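Local coordinates for protein EXOU (Pseudomonas aeruginosa, PDB 4AKX) that is a type III secretion toxin with a patatin-like phospholipase domain, carried in complex with the chaperone SpcU and probably attacking host-cell membrane lipids, at residues 599-611 with 621-633. Residues are numbered along the deposited sequence; the frame is centred on the assembly and turned at random.
Sequences SNVALLRRAEEQL and NQALNDIVDNYSA
R606 and Q610, one turn apart on helix 598-613, both reach for the same carboxylate oxygen of D626. The R606 side chain leaves its helix at CB without pointing at the neighbour; CG stands anti to the backbone N (chi1 173°), and the chain stays extended from CG to NE, which carries the guanidinium across to D626. NE has a partner away from this contact; CZ comes to 3.1 Å from D626 OD2, and NH1 and NH2 both bond that atom end-on, each at 2.7 Å, in a salt bridge. OD2 lies in the guanidinium plane, but the carboxylate is turned 35° against it. Q610 NE2 adds a third bond to D626 OD2, 2.7 Å and fairly straight, arriving on the anti side and well out of the carboxylate plane. With three N-H groups on one oxygen, the carboxylate is probably well stabilised as the anion.

The two helices form an antiparallel helical hairpin in the C-terminal domain, axes 9.1 Å apart, closest in backbone at A607 and A623. Here the packing is small against branched: A607 CB meets I627 CD1 at 3.6 Å, while L611 CD2 touches A623 CB.

Toward the other end, L603 lays CD1 and CD2 against N630, and L604 CD2 meets the edge of the Y631 ring at CE2, 3.9 Å away. N600 sets its amide over one face of that ring, planes 20° apart, and ND2 donates to S632 O at 3.2 Å. Two SpcU chains flank the hairpin: L55 of one packs on L603, and V49 O of the other takes a further bond from R606 NH2.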
loop_
_atom_site.group_PDB
_atom_site.type_symbol
_atom_site.label_atom_id
_atom_site.label_comp_id
_atom_site.label_asym_id
_atom_site.label_seq_id
_atom_site.Cartn_x
_atom_site.Cartn_y
_atom_site.Cartn_z
ATOM N N SER B 599 11.984 7.104 -3.198
ATOM C CA SER B 599 12.054 5.812 -2.520
ATOM C C SER B 599 13.133 5.805 -1.449
ATOM O O SER B 599 12.853 5.565 -0.275
ATOM C CB SER B 599 12.303 4.690 -3.523
ATOM O OG SER B 599 12.980 5.192 -4.677
ATOM N N ASN B 600 14.366 6.094 -1.842
ATOM C CA ASN B 600 15.424 6.220 -0.864
ATOM C C ASN B 600 15.145 7.229 0.214
ATOM O O ASN B 600 15.389 6.946 1.369
ATOM C CB ASN B 600 16.756 6.507 -1.515
ATOM C CG ASN B 600 17.545 5.257 -1.776
ATOM O OD1 ASN B 600 17.228 4.178 -1.283
ATOM N ND2 ASN B 600 18.581 5.393 -2.559
ATOM N N VAL B 601 14.621 8.398 -0.136
ATOM C CA VAL B 601 14.293 9.391 0.904
ATOM C C VAL B 601 13.272 8.884 1.923
ATOM O O VAL B 601 13.340 9.234 3.105
ATOM C CB VAL B 601 13.755 10.701 0.341
ATOM C CG1 VAL B 601 13.443 11.641 1.474
ATOM C CG2 VAL B 601 14.780 11.327 -0.559
ATOM N N ALA B 602 12.315 8.084 1.456
ATOM C CA ALA B 602 11.267 7.577 2.322
ATOM C C ALA B 602 11.904 6.709 3.388
ATOM O O ALA B 602 11.571 6.812 4.566
ATOM C CB ALA B 602 10.248 6.787 1.530
ATOM N N LEU B 603 12.874 5.901 2.974
ATOM C CA LEU B 603 13.501 4.943 3.862
ATOM C C LEU B 603 14.195 5.661 5.006
ATOM O O LEU B 603 14.137 5.225 6.173
ATOM C CB LEU B 603 14.518 4.108 3.100
ATOM C CG LEU B 603 15.153 2.929 3.812
ATOM C CD1 LEU B 603 14.103 1.869 4.015
ATOM C CD2 LEU B 603 16.242 2.340 2.939
ATOM N N LEU B 604 14.858 6.761 4.679
ATOM C CA LEU B 604 15.676 7.415 5.672
ATOM C C LEU B 604 14.832 8.310 6.544
ATOM O O LEU B 604 15.115 8.465 7.727
ATOM C CB LEU B 604 16.800 8.214 5.022
ATOM C CG LEU B 604 17.603 7.557 3.908
ATOM C CD1 LEU B 604 17.880 8.631 2.877
ATOM C CD2 LEU B 604 18.907 6.996 4.445
ATOM N N ARG B 605 13.804 8.921 5.956
ATOM C CA ARG B 605 12.904 9.741 6.735
ATOM C C ARG B 605 12.268 8.829 7.798
ATOM O O ARG B 605 11.798 9.282 8.849
ATOM C CB ARG B 605 11.861 10.397 5.842
ATOM C CG ARG B 605 12.051 11.892 5.611
ATOM C CD ARG B 605 11.222 12.710 6.606
ATOM N NE ARG B 605 10.480 13.828 5.985
ATOM C CZ ARG B 605 9.772 14.741 6.667
ATOM N NH1 ARG B 605 9.699 14.683 7.996
ATOM N NH2 ARG B 605 9.137 15.715 6.023
ATOM N N ARG B 606 12.343 7.530 7.552
ATOM C CA ARG B 606 11.776 6.563 8.470
ATOM C C ARG B 606 12.808 6.150 9.497
ATOM O O ARG B 606 12.482 5.903 10.648
ATOM C CB ARG B 606 11.300 5.344 7.702
ATOM C CG ARG B 606 10.830 4.192 8.558
ATOM C CD ARG B 606 10.327 3.070 7.668
ATOM N NE ARG B 606 10.133 1.834 8.415
ATOM C CZ ARG B 606 11.112 1.068 8.893
ATOM N NH1 ARG B 606 12.391 1.397 8.729
ATOM N NH2 ARG B 606 10.803 -0.052 9.517
ATOM N N ALA B 607 14.057 6.037 9.065
ATOM C CA ALA B 607 15.130 5.706 9.978
ATOM C C ALA B 607 15.237 6.823 11.000
ATOM O O ALA B 607 15.457 6.579 12.172
ATOM C CB ALA B 607 16.436 5.513 9.228
ATOM N N GLU B 608 14.993 8.048 10.568
ATOM C CA GLU B 608 15.030 9.191 11.459
ATOM C C GLU B 608 13.997 9.010 12.558
ATOM O O GLU B 608 14.243 9.334 13.717
ATOM C CB GLU B 608 14.719 10.459 10.660
ATOM C CG GLU B 608 15.434 11.724 11.106
ATOM C CD GLU B 608 15.137 12.927 10.193
ATOM O OE1 GLU B 608 14.615 12.738 9.082
ATOM O OE2 GLU B 608 15.399 14.086 10.596
ATOM N N GLU B 609 12.837 8.483 12.173
ATOM C CA GLU B 609 11.687 8.332 13.067
ATOM C C GLU B 609 12.034 7.298 14.114
ATOM O O GLU B 609 11.809 7.516 15.316
ATOM C CB GLU B 609 10.463 7.861 12.250
ATOM C CG GLU B 609 9.117 7.881 12.958
ATOM C CD GLU B 609 8.859 9.182 13.700
ATOM O OE1 GLU B 609 9.833 9.973 13.819
ATOM O OE2 GLU B 609 7.702 9.412 14.175
ATOM N N GLN B 610 12.563 6.161 13.646
ATOM C CA GLN B 610 13.065 5.095 14.507
ATOM C C GLN B 610 14.043 5.612 15.553
ATOM O O GLN B 610 13.881 5.376 16.760
ATOM C CB GLN B 610 13.739 4.022 13.673
ATOM C CG GLN B 610 12.916 2.756 13.598
ATOM C CD GLN B 610 13.222 1.936 12.377
ATOM O OE1 GLN B 610 14.155 2.219 11.630
ATOM N NE2 GLN B 610 12.439 0.907 12.168
ATOM N N LEU B 611 15.037 6.345 15.068
ATOM C CA LEU B 611 16.069 6.938 15.889
ATOM C C LEU B 611 15.507 7.916 16.878
ATOM O O LEU B 611 15.837 7.831 18.040
ATOM C CB LEU B 611 17.087 7.656 15.014
ATOM C CG LEU B 611 18.003 6.827 14.117
ATOM C CD1 LEU B 611 18.893 7.781 13.342
ATOM C CD2 LEU B 611 18.845 5.800 14.881
ATOM N N ASN B 621 20.168 -0.439 16.987
ATOM C CA ASN B 621 20.694 -1.400 16.037
ATOM C C ASN B 621 19.692 -1.627 14.914
ATOM O O ASN B 621 20.069 -1.673 13.749
ATOM C CB ASN B 621 21.082 -2.715 16.725
ATOM C CG ASN B 621 22.158 -2.521 17.794
ATOM O OD1 ASN B 621 23.162 -1.842 17.564
ATOM N ND2 ASN B 621 21.944 -3.113 18.970
ATOM N N GLN B 622 18.408 -1.683 15.262
ATOM C CA GLN B 622 17.389 -2.073 14.294
ATOM C C GLN B 622 17.197 -0.995 13.273
ATOM O O GLN B 622 16.845 -1.266 12.121
ATOM C CB GLN B 622 16.057 -2.335 14.973
ATOM C CG GLN B 622 15.121 -3.201 14.141
ATOM C CD GLN B 622 15.787 -4.489 13.689
ATOM O OE1 GLN B 622 15.853 -4.786 12.495
ATOM N NE2 GLN B 622 16.309 -5.249 14.643
ATOM N N ALA B 623 17.418 0.240 13.705
ATOM C CA ALA B 623 17.316 1.372 12.817
ATOM C C ALA B 623 18.247 1.127 11.671
ATOM O O ALA B 623 17.822 1.021 10.531
ATOM C CB ALA B 623 17.708 2.636 13.544
ATOM N N LEU B 624 19.515 0.946 12.012
ATOM C CA LEU B 624 20.585 0.762 11.051
ATOM C C LEU B 624 20.379 -0.468 10.183
ATOM O O LEU B 624 20.660 -0.436 8.986
ATOM C CB LEU B 624 21.929 0.678 11.782
ATOM C CG LEU B 624 22.194 1.711 12.905
ATOM C CD1 LEU B 624 23.019 1.118 14.034
ATOM C CD2 LEU B 624 22.871 2.967 12.380
ATOM N N ASN B 625 19.874 -1.551 10.752
ATOM C CA ASN B 625 19.657 -2.723 9.918
ATOM C C ASN B 625 18.608 -2.437 8.868
ATOM O O ASN B 625 18.761 -2.878 7.705
ATOM C CB ASN B 625 19.259 -3.946 10.720
ATOM C CG ASN B 625 20.273 -4.304 11.762
ATOM O OD1 ASN B 625 21.424 -4.606 11.450
ATOM N ND2 ASN B 625 19.850 -4.275 13.025
ATOM N N ASP B 626 17.556 -1.686 9.247
ATOM C CA ASP B 626 16.496 -1.364 8.277
ATOM C C ASP B 626 17.122 -0.749 7.018
ATOM O O ASP B 626 16.864 -1.201 5.892
ATOM C CB ASP B 626 15.414 -0.480 8.882
ATOM C CG ASP B 626 14.370 -1.285 9.699
ATOM O OD1 ASP B 626 14.539 -2.521 9.897
ATOM O OD2 ASP B 626 13.371 -0.671 10.145
ATOM N N ILE B 627 18.054 0.168 7.253
ATOM C CA ILE B 627 18.923 0.737 6.234
ATOM C C ILE B 627 19.837 -0.240 5.467
ATOM O O ILE B 627 19.842 -0.250 4.244
ATOM C CB ILE B 627 19.751 1.863 6.843
ATOM C CG1 ILE B 627 18.815 2.980 7.237
ATOM C CG2 ILE B 627 20.782 2.395 5.866
ATOM C CD1 ILE B 627 19.521 4.165 7.837
ATOM N N VAL B 628 20.643 -1.025 6.164
ATOM C CA VAL B 628 21.438 -2.021 5.456
ATOM C C VAL B 628 20.549 -2.885 4.558
ATOM O O VAL B 628 20.899 -3.151 3.422
ATOM C CB VAL B 628 22.241 -2.912 6.417
ATOM C CG1 VAL B 628 22.680 -4.197 5.737
ATOM C CG2 VAL B 628 23.438 -2.152 6.958
ATOM N N ASP B 629 19.386 -3.291 5.052
ATOM C CA ASP B 629 18.631 -4.337 4.372
ATOM C C ASP B 629 17.864 -3.829 3.168
ATOM O O ASP B 629 17.433 -4.624 2.332
ATOM C CB ASP B 629 17.678 -5.050 5.341
ATOM C CG ASP B 629 18.408 -5.993 6.301
ATOM O OD1 ASP B 629 19.638 -5.825 6.476
ATOM O OD2 ASP B 629 17.748 -6.892 6.891
ATOM N N ASN B 630 17.720 -2.508 3.063
ATOM C CA ASN B 630 16.681 -1.916 2.201
ATOM C C ASN B 630 17.063 -0.686 1.389
ATOM O O ASN B 630 16.204 -0.055 0.767
ATOM C CB ASN B 630 15.448 -1.587 3.032
ATOM C CG ASN B 630 14.756 -2.816 3.533
ATOM O OD1 ASN B 630 13.997 -3.463 2.792
ATOM N ND2 ASN B 630 15.038 -3.181 4.786
ATOM N N TYR B 631 18.338 -0.340 1.405
ATOM C CA TYR B 631 18.829 0.838 0.721
ATOM C C TYR B 631 19.369 0.356 -0.589
ATOM O O TYR B 631 20.236 -0.521 -0.612
ATOM C CB TYR B 631 19.960 1.447 1.534
ATOM C CG TYR B 631 20.441 2.808 1.094
ATOM C CD1 TYR B 631 21.405 2.951 0.096
ATOM C CD2 TYR B 631 20.016 3.948 1.747
ATOM C CE1 TYR B 631 21.872 4.205 -0.277
ATOM C CE2 TYR B 631 20.470 5.203 1.379
ATOM C CZ TYR B 631 21.392 5.330 0.373
ATOM O OH TYR B 631 21.848 6.594 0.044
ATOM N N SER B 632 18.844 0.904 -1.687
ATOM C CA SER B 632 19.339 0.569 -3.028
ATOM C C SER B 632 20.373 1.594 -3.495
ATOM O O SER B 632 20.053 2.772 -3.668
ATOM C CB SER B 632 18.177 0.479 -4.030
ATOM O OG SER B 632 17.126 -0.341 -3.531
ATOM N N ALA B 633 21.616 1.142 -3.664
ATOM C CA ALA B 633 22.661 1.942 -4.327
ATOM C C ALA B 633 22.265 2.257 -5.769
ATOM O O ALA B 633 22.859 1.721 -6.709
ATOM C CB ALA B 633 23.993 1.200 -4.305
#